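Long-range contacts in glycosyl hydrolase family 10 (Bacteroides intestinalis DSM 17393, PDB 4QPW), which binds xylohexaose, and so probably xylan, through this carbohydrate-binding module, one part of a longer enzyme that probably hydrolyses xylan: residues 3-8 against 137-142; 55-60 against 120-125; 68-73 against 112-117; 84-89 against 97-102. All blocks are in the same frame, centred on the assembly; numbering follows the deposited sequence.

Contact 1. Residues 3-8 against 137-142; sequences KVDYEI and VKITHS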
loop_
_atom_site.group_PDB
_atom_site.type_symbol
_atom_site.label_atom_id
_atom_site.label_comp_id
_atom_site.label_asym_id
_atom_site.label_seq_id
_atom_site.Cartn_x
_atom_site.Cartn_y
_atom_site.Cartn_z
ATOM N N LYS A 3 18.413 -4.187 6.209
ATOM C CA LYS A 3 18.334 -5.554 5.724
ATOM C C LYS A 3 16.898 -5.901 5.351
ATOM O O LYS A 3 15.997 -5.585 6.111
ATOM C CB LYS A 3 18.799 -6.487 6.848
ATOM C CG LYS A 3 18.924 -7.937 6.481
ATOM C CD LYS A 3 19.552 -8.745 7.647
ATOM C CE LYS A 3 20.766 -8.073 8.287
ATOM N NZ LYS A 3 21.138 -8.780 9.566
ATOM N N VAL A 4 16.717 -6.515 4.185
ATOM C CA VAL A 4 15.366 -6.718 3.649
ATOM C C VAL A 4 14.775 -8.048 4.170
ATOM O O VAL A 4 15.340 -9.143 3.866
ATOM C CB VAL A 4 15.358 -6.700 2.150
ATOM C CG1 VAL A 4 13.975 -6.966 1.572
ATOM C CG2 VAL A 4 15.860 -5.300 1.691
ATOM N N ASP A 5 13.769 -7.963 4.963
ATOM C CA ASP A 5 13.034 -9.155 5.422
ATOM C C ASP A 5 12.107 -9.670 4.344
ATOM O O ASP A 5 11.930 -10.928 4.209
ATOM C CB ASP A 5 12.203 -8.801 6.675
ATOM C CG ASP A 5 13.015 -8.446 7.812
ATOM O OD1 ASP A 5 13.544 -9.439 8.427
ATOM O OD2 ASP A 5 13.206 -7.315 8.156
ATOM N N TYR A 6 11.476 -8.794 3.581
ATOM C CA TYR A 6 10.391 -9.121 2.626
ATOM C C TYR A 6 10.382 -8.101 1.538
ATOM O O TYR A 6 10.507 -6.857 1.836
ATOM C CB TYR A 6 9.062 -9.121 3.351
ATOM C CG TYR A 6 7.817 -9.277 2.530
ATOM C CD1 TYR A 6 7.299 -8.244 1.834
ATOM C CD2 TYR A 6 7.119 -10.498 2.459
ATOM C CE1 TYR A 6 6.172 -8.388 1.011
ATOM C CE2 TYR A 6 5.940 -10.627 1.718
ATOM C CZ TYR A 6 5.490 -9.580 0.992
ATOM O OH TYR A 6 4.337 -9.644 0.232
ATOM N N GLU A 7 10.158 -8.489 0.325
ATOM C CA GLU A 7 9.906 -7.532 -0.771
ATOM C C GLU A 7 8.858 -8.110 -1.693
ATOM O O GLU A 7 8.900 -9.320 -2.074
ATOM C CB GLU A 7 11.152 -7.289 -1.567
ATOM C CG GLU A 7 11.073 -6.585 -2.899
ATOM C CD GLU A 7 12.368 -6.828 -3.625
ATOM O OE1 GLU A 7 13.224 -6.025 -3.399
ATOM O OE2 GLU A 7 12.546 -7.825 -4.307
ATOM N N ILE A 8 8.020 -7.275 -2.226
ATOM C CA ILE A 8 7.148 -7.581 -3.489
ATOM C C ILE A 8 7.509 -6.426 -4.407
ATOM O O ILE A 8 7.415 -5.205 -4.041
ATOM C CB ILE A 8 5.690 -7.671 -3.149
ATOM C CG1 ILE A 8 4.833 -8.148 -4.327
ATOM C CG2 ILE A 8 5.036 -6.493 -2.456
ATOM C CD1 ILE A 8 5.019 -9.626 -4.621
ATOM N N VAL A 137 6.998 -2.794 -2.385
ATOM C CA VAL A 137 6.861 -2.726 -0.948
ATOM C C VAL A 137 7.912 -3.596 -0.304
ATOM O O VAL A 137 8.104 -4.753 -0.757
ATOM C CB VAL A 137 5.432 -3.217 -0.510
ATOM C CG1 VAL A 137 5.268 -3.094 0.956
ATOM C CG2 VAL A 137 4.354 -2.418 -1.219
ATOM N N LYS A 138 8.612 -3.073 0.693
ATOM C CA LYS A 138 9.599 -3.836 1.440
ATOM C C LYS A 138 9.336 -3.711 2.917
ATOM O O LYS A 138 8.881 -2.668 3.381
ATOM C CB LYS A 138 11.051 -3.341 1.141
ATOM C CG LYS A 138 11.471 -3.366 -0.308
ATOM C CD LYS A 138 12.826 -2.807 -0.601
ATOM C CE LYS A 138 13.150 -2.754 -2.068
ATOM N NZ LYS A 138 14.500 -2.188 -2.357
ATOM N N ILE A 139 9.741 -4.758 3.640
ATOM C CA ILE A 139 9.893 -4.670 5.104
ATOM C C ILE A 139 11.352 -4.879 5.382
ATOM O O ILE A 139 11.963 -5.835 4.872
ATOM C CB ILE A 139 9.085 -5.756 5.854
ATOM C CG1 ILE A 139 7.577 -5.677 5.584
ATOM C CG2 ILE A 139 9.387 -5.716 7.330
ATOM C CD1 ILE A 139 6.892 -4.454 5.975
ATOM N N THR A 140 11.943 -3.984 6.188
ATOM C CA THR A 140 13.376 -4.036 6.518
ATOM C C THR A 140 13.553 -3.947 8.026
ATOM O O THR A 140 12.673 -3.576 8.782
ATOM C CB THR A 140 14.178 -2.928 5.803
ATOM O OG1 THR A 140 13.889 -1.656 6.348
ATOM C CG2 THR A 140 13.899 -2.903 4.322
ATOM N N HIS A 141 14.775 -4.305 8.468
ATOM C CA HIS A 141 15.176 -3.996 9.842
ATOM C C HIS A 141 16.667 -3.654 9.794
ATOM O O HIS A 141 17.394 -3.966 8.883
ATOM C CB HIS A 141 14.908 -5.185 10.810
ATOM C CG HIS A 141 15.782 -6.299 10.549
ATOM N ND1 HIS A 141 15.532 -7.236 9.600
ATOM C CD2 HIS A 141 16.948 -6.702 11.110
ATOM C CE1 HIS A 141 16.475 -8.138 9.523
ATOM N NE2 HIS A 141 17.374 -7.824 10.457
ATOM N N SER A 142 17.120 -3.012 10.876
ATOM C CA SER A 142 18.505 -2.461 10.881
ATOM C C SER A 142 19.467 -3.456 11.239
ATOM O O SER A 142 19.303 -4.041 12.267
ATOM C CB SER A 142 18.489 -1.405 11.939
ATOM O OG SER A 142 17.959 -0.298 11.307
#

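Contact 2. Residues 55-60 against 120-125; sequences QYHTAD and HVMTQS. With XYP (beta-D-xylopyranose), chain B; XYP (beta-D-xylopyranose), chain C.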
loop_
_atom_site.group_PDB
_atom_site.type_symbol
_atom_site.label_atom_id
_atom_site.label_comp_id
_atom_site.label_asym_id
_atom_site.label_seq_id
_atom_site.Cartn_x
_atom_site.Cartn_y
_atom_site.Cartn_z
ATOM N N GLN A 55 -9.921 -0.162 -0.608
ATOM C CA GLN A 55 -8.869 -0.753 0.286
ATOM C C GLN A 55 -8.308 -1.981 -0.332
ATOM O O GLN A 55 -8.996 -2.723 -1.071
ATOM C CB GLN A 55 -9.423 -0.993 1.686
ATOM C CG GLN A 55 -10.550 -2.024 1.739
ATOM C CD GLN A 55 -11.035 -2.290 3.137
ATOM O OE1 GLN A 55 -10.303 -2.171 4.122
ATOM N NE2 GLN A 55 -12.332 -2.618 3.261
ATOM N N TYR A 56 -6.999 -2.212 -0.101
ATOM C CA TYR A 56 -6.298 -3.239 -0.841
ATOM C C TYR A 56 -5.035 -3.591 -0.085
ATOM O O TYR A 56 -4.355 -2.711 0.456
ATOM C CB TYR A 56 -6.008 -2.758 -2.286
ATOM C CG TYR A 56 -5.536 -1.347 -2.442
ATOM C CD1 TYR A 56 -6.466 -0.273 -2.482
ATOM C CD2 TYR A 56 -4.204 -0.991 -2.512
ATOM C CE1 TYR A 56 -6.090 1.029 -2.500
ATOM C CE2 TYR A 56 -3.805 0.286 -2.590
ATOM C CZ TYR A 56 -4.726 1.336 -2.569
ATOM O OH TYR A 56 -4.292 2.640 -2.679
ATOM N N HIS A 57 -4.682 -4.858 -0.126
ATOM C CA HIS A 57 -3.358 -5.247 0.411
ATOM C C HIS A 57 -2.344 -4.977 -0.651
ATOM O O HIS A 57 -2.492 -5.338 -1.843
ATOM C CB HIS A 57 -3.319 -6.735 0.740
ATOM C CG HIS A 57 -4.210 -7.136 1.883
ATOM N ND1 HIS A 57 -4.296 -8.468 2.258
ATOM C CD2 HIS A 57 -5.027 -6.412 2.702
ATOM C CE1 HIS A 57 -5.162 -8.547 3.264
ATOM N NE2 HIS A 57 -5.626 -7.344 3.546
ATOM N N THR A 58 -1.227 -4.362 -0.264
ATOM C CA THR A 58 -0.082 -4.155 -1.176
ATOM C C THR A 58 1.058 -5.086 -0.897
ATOM O O THR A 58 2.034 -5.155 -1.708
ATOM C CB THR A 58 0.358 -2.681 -1.129
ATOM O OG1 THR A 58 0.675 -2.319 0.208
ATOM C CG2 THR A 58 -0.652 -1.759 -1.696
ATOM N N ALA A 59 0.970 -5.874 0.160
ATOM C CA ALA A 59 1.911 -6.927 0.559
ATOM C C ALA A 59 1.144 -7.806 1.563
ATOM O O ALA A 59 0.154 -7.360 2.158
ATOM C CB ALA A 59 3.169 -6.357 1.218
ATOM N N ASP A 60 1.623 -9.026 1.759
ATOM C CA ASP A 60 0.912 -9.999 2.620
ATOM C C ASP A 60 1.908 -11.018 3.086
ATOM O O ASP A 60 3.094 -11.010 2.689
ATOM C CB ASP A 60 -0.194 -10.663 1.719
ATOM C CG ASP A 60 -1.249 -11.421 2.452
ATOM O OD1 ASP A 60 -1.275 -11.435 3.647
ATOM O OD2 ASP A 60 -2.015 -12.098 1.653
ATOM N N HIS A 120 -0.349 -8.185 6.928
ATOM C CA HIS A 120 -0.304 -7.616 5.571
ATOM C C HIS A 120 -0.170 -6.122 5.650
ATOM O O HIS A 120 -0.171 -5.511 6.727
ATOM C CB HIS A 120 -1.574 -8.062 4.824
ATOM C CG HIS A 120 -2.831 -7.826 5.660
ATOM N ND1 HIS A 120 -3.501 -8.848 6.297
ATOM C CD2 HIS A 120 -3.514 -6.705 5.937
ATOM C CE1 HIS A 120 -4.556 -8.318 6.924
ATOM N NE2 HIS A 120 -4.620 -7.046 6.725
ATOM N N VAL A 121 0.026 -5.478 4.471
ATOM C CA VAL A 121 0.032 -4.012 4.396
ATOM C C VAL A 121 -1.319 -3.582 3.875
ATOM O O VAL A 121 -1.582 -3.597 2.636
ATOM C CB VAL A 121 1.192 -3.453 3.563
ATOM C CG1 VAL A 121 1.137 -1.939 3.541
ATOM C CG2 VAL A 121 2.507 -3.938 4.120
ATOM N N MET A 122 -2.237 -3.258 4.765
ATOM C CA MET A 122 -3.559 -2.736 4.381
ATOM C C MET A 122 -3.355 -1.326 3.897
ATOM O O MET A 122 -2.740 -0.497 4.585
ATOM C CB MET A 122 -4.454 -2.697 5.627
ATOM C CG MET A 122 -5.761 -1.994 5.381
ATOM S SD MET A 122 -6.779 -2.626 4.054
ATOM C CE MET A 122 -7.517 -4.040 4.948
ATOM N N THR A 123 -3.905 -0.970 2.722
ATOM C CA THR A 123 -3.672 0.329 2.088
ATOM C C THR A 123 -5.041 0.858 1.680
ATOM O O THR A 123 -5.889 0.115 1.150
ATOM C CB THR A 123 -2.769 0.127 0.875
ATOM O OG1 THR A 123 -1.620 -0.704 1.284
ATOM C CG2 THR A 123 -2.212 1.396 0.387
ATOM N N GLN A 124 -5.317 2.137 1.961
ATOM C CA GLN A 124 -6.631 2.741 1.741
ATOM C C GLN A 124 -6.519 4.109 1.104
ATOM O O GLN A 124 -5.672 4.942 1.561
ATOM C CB GLN A 124 -7.403 2.832 3.057
ATOM C CG GLN A 124 -7.517 1.498 3.758
ATOM C CD GLN A 124 -8.427 1.428 4.994
ATOM O OE1 GLN A 124 -8.717 2.469 5.571
ATOM N NE2 GLN A 124 -8.951 0.318 5.325
ATOM N N SER A 125 -7.341 4.372 0.078
ATOM C CA SER A 125 -7.252 5.608 -0.681
ATOM C C SER A 125 -8.624 6.038 -1.252
ATOM O O SER A 125 -8.612 6.708 -2.246
ATOM C CB SER A 125 -6.183 5.458 -1.724
ATOM O OG SER A 125 -6.452 4.398 -2.614
HETATM C C1 XYP B . -12.876 -2.739 7.263
HETATM C C2 XYP B . -11.856 -1.675 6.969
HETATM C C3 XYP B . -11.705 -0.706 8.130
HETATM C C4 XYP B . -13.110 -0.154 8.488
HETATM C C5 XYP B . -14.055 -1.286 8.650
HETATM O O2 XYP B . -10.580 -2.274 6.736
HETATM O O3 XYP B . -10.792 0.363 7.747
HETATM O O4 XYP B . -12.950 0.631 9.677
HETATM O O5 XYP B . -14.174 -2.063 7.476
HETATM C C1 XYP C . -12.720 -7.572 5.948
HETATM C C2 XYP C . -13.976 -7.046 5.204
HETATM C C3 XYP C . -13.783 -5.551 5.095
HETATM C C4 XYP C . -13.400 -4.898 6.375
HETATM C C5 XYP C . -12.187 -5.572 6.988
HETATM O O2 XYP C . -14.169 -7.648 3.933
HETATM O O3 XYP C . -14.984 -4.910 4.561
HETATM O O4 XYP C . -13.042 -3.520 6.121
HETATM O O5 XYP C . -12.467 -6.978 7.169
HETATM O O HOH W 1 -2.969 -11.616 5.784
#

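Contact 3. Residues 68-73 against 112-117; sequences KEYKLK and FKAVAD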
loop_
_atom_site.group_PDB
_atom_site.type_symbol
_atom_site.label_atom_id
_atom_site.label_comp_id
_atom_site.label_asym_id
_atom_site.label_seq_id
_atom_site.Cartn_x
_atom_site.Cartn_y
_atom_site.Cartn_z
ATOM N N LYS A 68 9.128 -6.398 17.671
ATOM C CA LYS A 68 10.363 -6.047 16.950
ATOM C C LYS A 68 10.198 -4.826 16.111
ATOM O O LYS A 68 9.088 -4.472 15.696
ATOM C CB LYS A 68 10.828 -7.233 16.171
ATOM C CG LYS A 68 11.193 -8.423 17.046
ATOM C CD LYS A 68 11.950 -9.485 16.299
ATOM C CE LYS A 68 12.344 -10.660 17.206
ATOM N NZ LYS A 68 11.240 -11.229 18.084
ATOM N N GLU A 69 11.298 -4.125 15.866
ATOM C CA GLU A 69 11.319 -2.896 15.074
ATOM C C GLU A 69 11.679 -3.159 13.598
ATOM O O GLU A 69 12.654 -3.851 13.292
ATOM C CB GLU A 69 12.393 -1.984 15.657
ATOM C CG GLU A 69 12.222 -1.448 17.087
ATOM C CD GLU A 69 10.998 -0.588 17.294
ATOM O OE1 GLU A 69 10.781 0.335 16.432
ATOM O OE2 GLU A 69 10.271 -0.821 18.332
ATOM N N TYR A 70 10.898 -2.504 12.738
ATOM C CA TYR A 70 11.058 -2.632 11.269
ATOM C C TYR A 70 10.829 -1.336 10.642
ATOM O O TYR A 70 10.367 -0.361 11.245
ATOM C CB TYR A 70 9.993 -3.651 10.705
ATOM C CG TYR A 70 10.033 -5.011 11.329
ATOM C CD1 TYR A 70 10.845 -6.004 10.868
ATOM C CD2 TYR A 70 9.189 -5.334 12.445
ATOM C CE1 TYR A 70 10.866 -7.264 11.403
ATOM C CE2 TYR A 70 9.230 -6.551 12.995
ATOM C CZ TYR A 70 10.053 -7.532 12.491
ATOM O OH TYR A 70 10.023 -8.788 13.074
ATOM N N LYS A 71 11.113 -1.262 9.310
ATOM C CA LYS A 71 10.583 -0.219 8.456
ATOM C C LYS A 71 9.694 -0.804 7.382
ATOM O O LYS A 71 9.995 -1.904 6.850
ATOM C CB LYS A 71 11.693 0.533 7.683
ATOM C CG LYS A 71 12.624 1.315 8.573
ATOM C CD LYS A 71 13.732 1.967 7.749
ATOM C CE LYS A 71 14.752 2.694 8.633
ATOM N NZ LYS A 71 15.816 3.373 7.791
ATOM N N LEU A 72 8.626 -0.133 7.066
ATOM C CA LEU A 72 7.907 -0.321 5.821
ATOM C C LEU A 72 8.497 0.660 4.784
ATOM O O LEU A 72 8.614 1.883 5.108
ATOM C CB LEU A 72 6.429 0.013 6.021
ATOM C CG LEU A 72 5.561 0.146 4.807
ATOM C CD1 LEU A 72 5.378 -1.168 4.065
ATOM C CD2 LEU A 72 4.189 0.766 5.171
ATOM N N LYS A 73 8.861 0.196 3.630
ATOM C CA LYS A 73 9.309 1.041 2.509
ATOM C C LYS A 73 8.376 0.866 1.380
ATOM O O LYS A 73 8.047 -0.298 0.992
ATOM C CB LYS A 73 10.723 0.760 2.077
ATOM C CG LYS A 73 11.746 0.934 3.166
ATOM C CD LYS A 73 13.193 0.830 2.693
ATOM C CE LYS A 73 14.177 1.117 3.837
ATOM N NZ LYS A 73 15.572 1.119 3.385
ATOM N N PHE A 112 8.388 1.341 12.604
ATOM C CA PHE A 112 7.353 0.898 13.552
ATOM C C PHE A 112 7.848 -0.231 14.318
ATOM O O PHE A 112 8.659 -1.055 13.918
ATOM C CB PHE A 112 6.029 0.547 12.857
ATOM C CG PHE A 112 6.077 -0.665 11.949
ATOM C CD1 PHE A 112 6.699 -0.624 10.637
ATOM C CD2 PHE A 112 5.603 -1.893 12.382
ATOM C CE1 PHE A 112 6.778 -1.740 9.906
ATOM C CE2 PHE A 112 5.703 -2.995 11.601
ATOM C CZ PHE A 112 6.314 -2.920 10.347
ATOM N N LYS A 113 7.210 -0.417 15.539
ATOM C CA LYS A 113 7.269 -1.632 16.306
ATOM C C LYS A 113 6.098 -2.562 15.896
ATOM O O LYS A 113 4.943 -2.069 15.956
ATOM C CB LYS A 113 7.282 -1.303 17.790
ATOM C CG LYS A 113 7.548 -2.483 18.629
ATOM C CD LYS A 113 7.860 -2.004 20.065
ATOM C CE LYS A 113 6.731 -2.329 21.026
ATOM N NZ LYS A 113 7.009 -1.979 22.458
ATOM N N ALA A 114 6.301 -3.781 15.523
ATOM C CA ALA A 114 5.200 -4.616 15.131
ATOM C C ALA A 114 4.217 -4.798 16.321
ATOM O O ALA A 114 4.692 -5.023 17.468
ATOM C CB ALA A 114 5.654 -5.931 14.655
ATOM N N VAL A 115 2.961 -4.702 16.042
ATOM C CA VAL A 115 1.920 -4.824 17.112
ATOM C C VAL A 115 1.430 -6.207 17.225
ATOM O O VAL A 115 0.627 -6.490 18.211
ATOM C CB VAL A 115 0.796 -3.841 16.869
ATOM C CG1 VAL A 115 1.281 -2.438 16.815
ATOM C CG2 VAL A 115 -0.095 -4.198 15.721
ATOM N N ALA A 116 1.769 -7.151 16.385
ATOM C CA ALA A 116 1.289 -8.480 16.321
ATOM C C ALA A 116 2.251 -9.319 15.497
ATOM O O ALA A 116 3.205 -8.780 14.901
ATOM C CB ALA A 116 -0.101 -8.490 15.684
ATOM N N ASP A 117 1.998 -10.570 15.379
ATOM C CA ASP A 117 2.761 -11.436 14.408
ATOM C C ASP A 117 2.151 -11.378 13.045
ATOM O O ASP A 117 0.912 -11.427 12.868
ATOM C CB ASP A 117 2.790 -12.865 14.879
ATOM C CG ASP A 117 3.671 -13.061 16.102
ATOM O OD1 ASP A 117 4.668 -12.414 16.400
ATOM O OD2 ASP A 117 3.329 -14.109 16.831
#

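Contact 4. Residues 84-89 against 97-102; sequences LNFGVG and GSFSFN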
loop_
_atom_site.group_PDB
_atom_site.type_symbol
_atom_site.label_atom_id
_atom_site.label_comp_id
_atom_site.label_asym_id
_atom_site.label_seq_id
_atom_site.Cartn_x
_atom_site.Cartn_y
_atom_site.Cartn_z
ATOM N N LEU A 84 -2.026 8.415 1.082
ATOM C CA LEU A 84 -2.165 6.921 1.130
ATOM C C LEU A 84 -2.280 6.565 2.649
ATOM O O LEU A 84 -1.289 6.898 3.315
ATOM C CB LEU A 84 -0.910 6.253 0.333
ATOM C CG LEU A 84 -1.069 4.922 -0.064
ATOM C CD1 LEU A 84 -2.167 4.735 -1.110
ATOM C CD2 LEU A 84 0.235 4.374 -0.629
ATOM N N ASN A 85 -3.293 6.018 3.201
ATOM C CA ASN A 85 -3.297 5.506 4.546
ATOM C C ASN A 85 -2.927 4.044 4.569
ATOM O O ASN A 85 -3.277 3.306 3.595
ATOM C CB ASN A 85 -4.670 5.682 5.187
ATOM C CG ASN A 85 -4.984 7.156 5.339
ATOM O OD1 ASN A 85 -5.533 7.753 4.409
ATOM N ND2 ASN A 85 -4.443 7.753 6.292
ATOM N N PHE A 86 -2.235 3.559 5.569
ATOM C CA PHE A 86 -1.842 2.166 5.663
ATOM C C PHE A 86 -1.854 1.669 7.018
ATOM O O PHE A 86 -1.763 2.485 8.019
ATOM C CB PHE A 86 -0.494 1.930 4.932
ATOM C CG PHE A 86 0.629 2.669 5.548
ATOM C CD1 PHE A 86 1.169 2.291 6.715
ATOM C CD2 PHE A 86 1.073 3.830 4.954
ATOM C CE1 PHE A 86 2.159 3.025 7.326
ATOM C CE2 PHE A 86 2.068 4.581 5.577
ATOM C CZ PHE A 86 2.580 4.159 6.726
ATOM N N GLY A 87 -1.866 0.359 7.190
ATOM C CA GLY A 87 -1.553 -0.298 8.444
ATOM C C GLY A 87 -0.766 -1.538 8.174
ATOM O O GLY A 87 -1.064 -2.246 7.168
ATOM N N VAL A 88 0.199 -1.852 8.990
ATOM C CA VAL A 88 1.007 -3.052 8.838
ATOM C C VAL A 88 0.672 -4.039 9.948
ATOM O O VAL A 88 0.909 -3.705 11.182
ATOM C CB VAL A 88 2.526 -2.753 8.885
ATOM C CG1 VAL A 88 3.304 -3.991 8.586
ATOM C CG2 VAL A 88 2.887 -1.640 7.905
ATOM N N GLY A 89 0.081 -5.147 9.656
ATOM C CA GLY A 89 -0.340 -6.135 10.663
ATOM C C GLY A 89 -1.488 -6.953 10.150
ATOM O O GLY A 89 -1.985 -6.782 9.059
ATOM N N GLY A 97 -0.121 4.376 9.737
ATOM C CA GLY A 97 0.472 5.603 9.311
ATOM C C GLY A 97 -0.031 6.034 7.966
ATOM O O GLY A 97 -1.040 5.506 7.495
ATOM N N SER A 98 0.578 7.022 7.390
ATOM C CA SER A 98 0.188 7.507 6.093
ATOM C C SER A 98 1.360 8.061 5.324
ATOM O O SER A 98 2.378 8.488 5.968
ATOM C CB SER A 98 -0.902 8.525 6.159
ATOM O OG SER A 98 -0.385 9.677 6.752
ATOM N N PHE A 99 1.290 8.073 4.008
ATOM C CA PHE A 99 2.258 8.710 3.148
ATOM C C PHE A 99 1.564 9.762 2.267
ATOM O O PHE A 99 0.510 9.509 1.666
ATOM C CB PHE A 99 2.998 7.691 2.239
ATOM C CG PHE A 99 3.810 6.618 2.921
ATOM C CD1 PHE A 99 4.646 6.901 3.978
ATOM C CD2 PHE A 99 3.768 5.298 2.473
ATOM C CE1 PHE A 99 5.416 5.931 4.576
ATOM C CE2 PHE A 99 4.557 4.352 3.058
ATOM C CZ PHE A 99 5.399 4.652 4.072
ATOM N N SER A 100 2.211 10.913 2.150
ATOM C CA SER A 100 1.718 12.008 1.272
ATOM C C SER A 100 2.577 12.056 0.015
ATOM O O SER A 100 3.754 12.449 0.104
ATOM C CB SER A 100 1.797 13.360 2.026
ATOM O OG SER A 100 0.855 13.280 3.116
ATOM N N PHE A 101 2.035 11.551 -1.052
ATOM C CA PHE A 101 2.720 11.351 -2.307
ATOM C C PHE A 101 2.570 12.521 -3.224
ATOM O O PHE A 101 1.681 13.394 -2.973
ATOM C CB PHE A 101 2.293 10.006 -2.916
ATOM C CG PHE A 101 0.819 9.901 -3.199
ATOM C CD1 PHE A 101 0.215 10.553 -4.269
ATOM C CD2 PHE A 101 -0.003 9.185 -2.375
ATOM C CE1 PHE A 101 -1.160 10.502 -4.504
ATOM C CE2 PHE A 101 -1.360 9.107 -2.589
ATOM C CZ PHE A 101 -1.951 9.747 -3.652
ATOM N N ASN A 102 3.351 12.530 -4.252
ATOM C CA ASN A 102 3.280 13.604 -5.272
ATOM C C ASN A 102 3.481 13.001 -6.588
ATOM O O ASN A 102 3.344 11.745 -6.820
ATOM C CB ASN A 102 4.260 14.759 -4.909
ATOM C CG ASN A 102 5.672 14.420 -5.131
ATOM O OD1 ASN A 102 6.045 13.366 -5.585
ATOM N ND2 ASN A 102 6.557 15.434 -4.904
#

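Contact 1. Residues 3-8 against 137-142
His141 ND1 donates to Asp5 OD2 at 2.7 Å in a nearly straight bond (174° at the hydrogen). The carboxylate oxygen lies in the plane of the imidazole and is met on its syn side, 21° out of the carboxylate plane. CG of His141 lies between its backbone N and carbonyl carbon (chi1 69°), and the ring beyond it offers one face to Lys3, whose CB sits 4.2 Å from the centroid in a CH-pi contact and whose chain runs beside the histidine. Asp5 is also the extra residue of a classic beta bulge: the carbonyl of Ile139 accepts from both Asp5 N (2.8 Å) and Tyr6 N (3.3 Å), which shifts the antiparallel register by one. Ile139 N returns a bond to Tyr6 O, and past the bulge Ile8 and Val137 exchange backbone hydrogen bonds. Lys138 runs alongside Glu7, but Glu7 OE1 and Lys138 NZ are 4.2 Å apart, too far for a salt bridge. Packing completes the other face, where Ile8 CG2 lies 3.8 Å from Val137 CB. Strand 3-9 thus lies along one side of strand 130-141, whose other side pairs with strand 69-78; Tyr70 there touches both Asp5 and Ile139.

Contact 2. Residues 55-60 against 120-125
Gln55 OE1 is gripped from two directions: O2 of the chain B xylose donates to it at 2.6 Å, and Gln124 NE2 adds a weak bond at 3.1 Å. That same NE2 gives a straighter bond to O3 of this sugar (3.0 Å, 172°), while Gln55 NE2 reaches O4 of the chain C xylose. The two glutamines, side by side with amide planes 73° apart, thus line the xylan-binding surface, with the Met122 methyl against Gln55 OE1. Farther along this face the His57 and His120 rings make an offset stack, centroids 3.7 Å apart, and Arg94 bonds His120 NE2. On the opposite face, CG of Tyr56 lies between its backbone N and carbonyl carbon (chi1 42°); one face of the ring has Thr123 O over its centre, CE2 meets Thr123 CG2, and the OH shares a 2.8 Å hydrogen bond with Ser125 OG. An alanine in place of Tyr56 would probably leave Ser125 OG without this mate and open a gap beside Thr123 CG2. Thr58 OG1 and Thr123 OG1 are likewise hydrogen-bonded. The pair lies mid-sheet, between strands 19-21 and 82-89, with strands 39-44 and 130-141 covering the Tyr56 and Thr58 side.

Contact 3. Residues 68-73 against 112-117
Tyr70 and Phe112 form a hydrogen-bonded antiparallel pair in which both backbone groups of each residue are used: Tyr70 N donates to Phe112 O and Phe112 N to Tyr70 O, each at 2.9 Å. A third bond, Ala114 N to Lys68 O, carries the pairing past the end of strand 106-113 and is almost straight at 167°. Between these bonds, CA-H...O contacts bring Lys113 CA to Lys68 O and Glu69 CA to Phe112 O, so each of these carbonyl oxygens has a C-H contact besides the N-H bond it accepts. Outside the two segments, Tyr70 OH bonds the backbone N of Glu65, and Lys71 NZ makes salt bridges with Asp2 and Glu109. Glu69 OE2 instead lies against the aliphatic part of Lys113, 3.1 Å from its CB, while the lysine NZ is 5.4 Å away. On the buried face, Phe112 CG lies between its backbone N and carbonyl carbon (chi1 67°), and the ring beyond it rests CZ and CE1 against Tyr70 CB, CZ at 3.8 Å, with its edge to Leu72 N. A serine at Phe112 would probably open a gap beside Tyr70 CB and Leu72. Ala114 CB meets the edge of the Tyr70 ring at CE2. The chemistry is thus divided: main-chain bonds fix the register, one face is apolar, and the other carries Glu69 and Lys113, whose charges would probably attract each other only weakly at this spacing.

Contact 4. Residues 84-89 against 97-102
This is the strand pairing of a beta hairpin, 82-89 with 95-101, at the edge of the sheet that carries the xylan-binding face, with Phe86 lying over Gly97. Two hydrogen-bonded pairs set the register: Leu84 N donates to Phe99 O at 2.8 Å and Phe99 N to Leu84 O, while Phe86 N to Gly97 O and Gly97 N to Phe86 O are bonds of 3.0 Å each. CG of Phe86 lies between its backbone N and carbonyl carbon (chi1 64°); one ring face covers Gly97 C, and Gly97 CA is 4.0 Å from the Phe86 centroid in a CH-pi contact. A CB at Gly97 would probably come too close to Phe86 CZ. Phe86 CE2 also sits over the centre of the Phe99 ring, the planes inclined at 44°. Leu84 CB reaches Phe101 CD2. On the other face, Asn85 ND2 approaches Ser98 CB. The hairpin is therefore two-sided, with aromatic and aliphatic groups directed into the core against Leu72 and Met74, and small polar groups opposite.

From the N terminus, strand 3-9 waits until the very end of the chain for its partner, so contact 1 closes the longest loop and the other three lie nested inside it. Contact 2 comes next, enclosing contact 3, which in turn encloses the hairpin of contact 4; none cross. Contacts 1 and 3 belong to one sheet, where strands 130-141 and 69-78 are neighbours, and contacts 2 and 4 to the other, joined by strands 120-124 and 82-89. The two sheets form a beta-sandwich, as in many carbohydrate-binding modules, and meet where Leu72 packs on Phe86 and Val88, and Val121 on Leu72. Tyr6 OH, probably hydrogen-bonded to Asp60 N, links contact 1 to contact 2.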